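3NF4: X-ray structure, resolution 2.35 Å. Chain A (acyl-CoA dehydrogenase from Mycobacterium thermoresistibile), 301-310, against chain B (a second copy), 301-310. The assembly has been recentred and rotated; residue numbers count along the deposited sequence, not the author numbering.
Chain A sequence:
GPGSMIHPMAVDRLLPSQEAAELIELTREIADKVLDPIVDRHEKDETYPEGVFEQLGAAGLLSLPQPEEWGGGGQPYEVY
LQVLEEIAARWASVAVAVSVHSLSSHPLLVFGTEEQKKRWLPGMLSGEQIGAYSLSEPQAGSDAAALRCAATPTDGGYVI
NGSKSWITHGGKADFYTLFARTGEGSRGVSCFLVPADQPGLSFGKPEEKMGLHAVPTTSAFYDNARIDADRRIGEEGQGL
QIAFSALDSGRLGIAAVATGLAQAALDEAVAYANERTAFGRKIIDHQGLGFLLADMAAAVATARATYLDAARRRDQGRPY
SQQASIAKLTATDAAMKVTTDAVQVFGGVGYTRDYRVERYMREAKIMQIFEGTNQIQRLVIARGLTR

Chain A (301-310) ATARATYLDA
Chain B 301-310: ATARATYLDA

Two copies of one helix cross almost at right angles. Residues 301-310 are helical throughout in both chains, with phi near -65° and psi near -40°, and each helix runs on beyond the stretch at both ends. The axes approach to 8.2 Å with a signed crossing angle of 92°, and the CA atoms of Thr A306 and Ala B305, 5.5 Å apart, set the register. So close a crossing suits the small side chains at its center; the two stretches bury 375 Å² between them.

Along chain B, Ala B301 reaches nothing across the gap, but its O accepts the backbone N of Ala B305 at 3.0 Å, beginning the i to i+4 ladder. Thr B302 (chi1 m) points sideways and meets its own counterpart: CG2 of Thr B302 and CG2 of Thr A302 are modelled 2.9 Å apart, too close to be read as a real contact distance. Its OG1 lies 3.7 Å from OG1 of Thr A306 without a hydrogen bond between them, and is satisfied elsewhere. Ala B303 points away, and Arg B304, extended through chi1 and chi2 (t, t) before turning at chi3 (m), stays clear of the other stretch.

Ala B305 is the pivot. Its CB points toward chain A, 4.4 Å from CB of Ala A305, 4.0 Å from CA of Thr A306 and 4.2 Å from CB of Asp A309. A methyl here fills the space between backbones without prying them apart. The backbone also contributes: O of Ala B305 lies 3.7 Å from CB of Ala A305, and one water donates to O of Ala A305 at 2.9 Å and to O of Ala B305 at 3.0 Å, bridging the helices where no direct hydrogen bond joins them.

Thr B306 (chi1 m) turns its hydroxyl back to its own helix: OG1 donates to O of Thr B302 at 2.9 Å, as OG1 of Thr A306 does to O of Thr A302 at 2.8 Å. The polar group is thus paid for locally, while CA of Thr B306 packs 4.2 Å from CB of Ala A305. Tyr B307 (chi1 p) takes no part. Leu B308 (m, t) directs its CA-to-CB bond toward chain A, but its CD1 stays 4.7 Å from OD2 of Asp A309. Asp B309 (chi1 t) contributes its methylene, CB lying 3.9 Å from CB of Ala A305, while its OD2 is hydrogen-bonded elsewhere. Ala B310 is beyond reach.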

# COMPACT_ATOMS: atom_id res chain seq x y z
N ALA A 301 7.89 -8.97 12.96
CA ALA A 301 7.84 -8.69 14.40
C ALA A 301 6.41 -8.25 14.80
O ALA A 301 5.86 -8.69 15.83
CB ALA A 301 8.89 -7.60 14.79
N THR A 302 5.84 -7.39 13.98
CA THR A 302 4.48 -6.90 14.15
C THR A 302 3.42 -8.04 14.14
O THR A 302 2.50 -8.05 14.95
CB THR A 302 4.21 -5.89 13.04
OG1 THR A 302 4.96 -4.69 13.32
CG2 THR A 302 2.75 -5.54 12.96
N ALA A 303 3.56 -9.00 13.23
CA ALA A 303 2.64 -10.14 13.19
C ALA A 303 2.77 -11.03 14.44
O ALA A 303 1.76 -11.48 14.99
CB ALA A 303 2.85 -10.94 11.90
N ARG A 304 4.00 -11.28 14.90
CA ARG A 304 4.23 -12.07 16.12
C ARG A 304 3.59 -11.41 17.36
O ARG A 304 2.85 -12.07 18.11
CB ARG A 304 5.73 -12.29 16.36
CG ARG A 304 6.06 -13.16 17.61
CD ARG A 304 7.54 -13.65 17.72
NE ARG A 304 8.00 -14.35 16.54
CZ ARG A 304 8.84 -13.85 15.63
NH1 ARG A 304 9.33 -12.62 15.78
NH2 ARG A 304 9.20 -14.59 14.58
N ALA A 305 3.86 -10.11 17.57
CA ALA A 305 3.27 -9.38 18.72
C ALA A 305 1.74 -9.32 18.73
O ALA A 305 1.11 -9.39 19.79
CB ALA A 305 3.86 -7.96 18.81
N THR A 306 1.15 -9.18 17.55
CA THR A 306 -0.30 -9.18 17.40
C THR A 306 -0.95 -10.54 17.79
O THR A 306 -1.95 -10.55 18.53
CB THR A 306 -0.73 -8.69 15.98
OG1 THR A 306 -0.09 -7.43 15.71
CG2 THR A 306 -2.20 -8.48 15.94
N TYR A 307 -0.39 -11.67 17.34
CA TYR A 307 -1.03 -12.95 17.73
C TYR A 307 -0.89 -13.26 19.23
O TYR A 307 -1.80 -13.85 19.85
CB TYR A 307 -0.72 -14.16 16.79
CG TYR A 307 0.60 -14.90 16.97
CD1 TYR A 307 0.80 -15.75 18.06
CD2 TYR A 307 1.62 -14.79 16.03
CE1 TYR A 307 2.00 -16.42 18.26
CE2 TYR A 307 2.85 -15.49 16.20
CZ TYR A 307 3.02 -16.30 17.33
OH TYR A 307 4.20 -17.01 17.58
N LEU A 308 0.22 -12.80 19.82
CA LEU A 308 0.48 -13.01 21.24
C LEU A 308 -0.39 -12.16 22.14
O LEU A 308 -0.80 -12.63 23.21
CB LEU A 308 1.95 -12.78 21.55
CG LEU A 308 2.96 -13.76 20.96
CD1 LEU A 308 4.34 -13.21 21.27
CD2 LEU A 308 2.74 -15.16 21.54
N ASP A 309 -0.68 -10.92 21.72
CA ASP A 309 -1.59 -10.06 22.45
C ASP A 309 -2.98 -10.74 22.57
O ASP A 309 -3.57 -10.77 23.66
CB ASP A 309 -1.70 -8.68 21.79
CG ASP A 309 -2.60 -7.72 22.56
OD1 ASP A 309 -3.84 -7.94 22.60
OD2 ASP A 309 -2.08 -6.70 23.09
N ALA A 310 -3.50 -11.26 21.45
CA ALA A 310 -4.75 -12.02 21.46
C ALA A 310 -4.68 -13.28 22.33
O ALA A 310 -5.62 -13.58 23.04
CB ALA A 310 -5.19 -12.36 20.04
N ALA B 301 -4.55 -1.48 16.54
CA ALA B 301 -4.31 -2.62 17.42
C ALA B 301 -2.92 -3.25 17.21
O ALA B 301 -2.25 -3.66 18.17
CB ALA B 301 -5.46 -3.69 17.26
N THR B 302 -2.47 -3.31 15.97
CA THR B 302 -1.09 -3.70 15.65
C THR B 302 -0.01 -2.75 16.24
O THR B 302 1.06 -3.20 16.74
CB THR B 302 -0.93 -3.75 14.12
OG1 THR B 302 -1.68 -4.88 13.62
CG2 THR B 302 0.44 -3.95 13.76
N ALA B 303 -0.25 -1.45 16.16
CA ALA B 303 0.67 -0.50 16.77
C ALA B 303 0.70 -0.64 18.32
O ALA B 303 1.77 -0.54 18.94
CB ALA B 303 0.31 0.95 16.36
N ARG B 304 -0.45 -0.88 18.95
CA ARG B 304 -0.44 -1.01 20.42
C ARG B 304 0.29 -2.31 20.85
O ARG B 304 1.11 -2.29 21.75
CB ARG B 304 -1.85 -0.95 20.99
CG ARG B 304 -1.95 -0.90 22.50
CD ARG B 304 -3.41 -0.78 22.97
NE ARG B 304 -3.99 0.50 22.57
CZ ARG B 304 -5.02 0.64 21.74
NH1 ARG B 304 -5.62 -0.43 21.21
NH2 ARG B 304 -5.46 1.88 21.45
N ALA B 305 -0.02 -3.42 20.19
CA ALA B 305 0.68 -4.69 20.38
C ALA B 305 2.20 -4.62 20.26
O ALA B 305 2.91 -5.23 21.05
CB ALA B 305 0.15 -5.74 19.42
N THR B 306 2.69 -3.89 19.27
CA THR B 306 4.15 -3.76 19.00
C THR B 306 4.89 -2.97 20.08
O THR B 306 5.95 -3.40 20.55
CB THR B 306 4.39 -3.17 17.55
OG1 THR B 306 3.82 -4.09 16.58
CG2 THR B 306 5.87 -2.99 17.22
N TYR B 307 4.34 -1.82 20.51
CA TYR B 307 5.05 -1.09 21.60
C TYR B 307 5.06 -1.81 22.94
O TYR B 307 6.03 -1.69 23.68
CB TYR B 307 4.66 0.39 21.76
CG TYR B 307 3.41 0.75 22.54
CD1 TYR B 307 3.34 0.58 23.94
CD2 TYR B 307 2.32 1.36 21.90
CE1 TYR B 307 2.21 0.97 24.67
CE2 TYR B 307 1.17 1.77 22.62
CZ TYR B 307 1.12 1.56 24.01
OH TYR B 307 0.00 1.95 24.72
N LEU B 308 4.00 -2.57 23.23
CA LEU B 308 3.98 -3.31 24.50
C LEU B 308 4.96 -4.48 24.50
O LEU B 308 5.55 -4.78 25.54
CB LEU B 308 2.57 -3.78 24.84
CG LEU B 308 1.61 -2.65 25.20
CD1 LEU B 308 0.19 -3.18 25.22
CD2 LEU B 308 1.97 -2.05 26.56
N ASP B 309 5.16 -5.12 23.33
CA ASP B 309 6.15 -6.19 23.21
C ASP B 309 7.60 -5.71 23.49
O ASP B 309 8.36 -6.37 24.24
CB ASP B 309 6.03 -6.88 21.86
CG ASP B 309 7.08 -7.95 21.66
OD1 ASP B 309 6.72 -9.16 21.81
OD2 ASP B 309 8.25 -7.60 21.34
N ALA B 310 7.99 -4.58 22.90
CA ALA B 310 9.24 -3.92 23.30
C ALA B 310 9.27 -3.51 24.81
O ALA B 310 10.27 -3.77 25.50
CB ALA B 310 9.53 -2.73 22.41
O HOH W 1 2.14 -7.94 22.13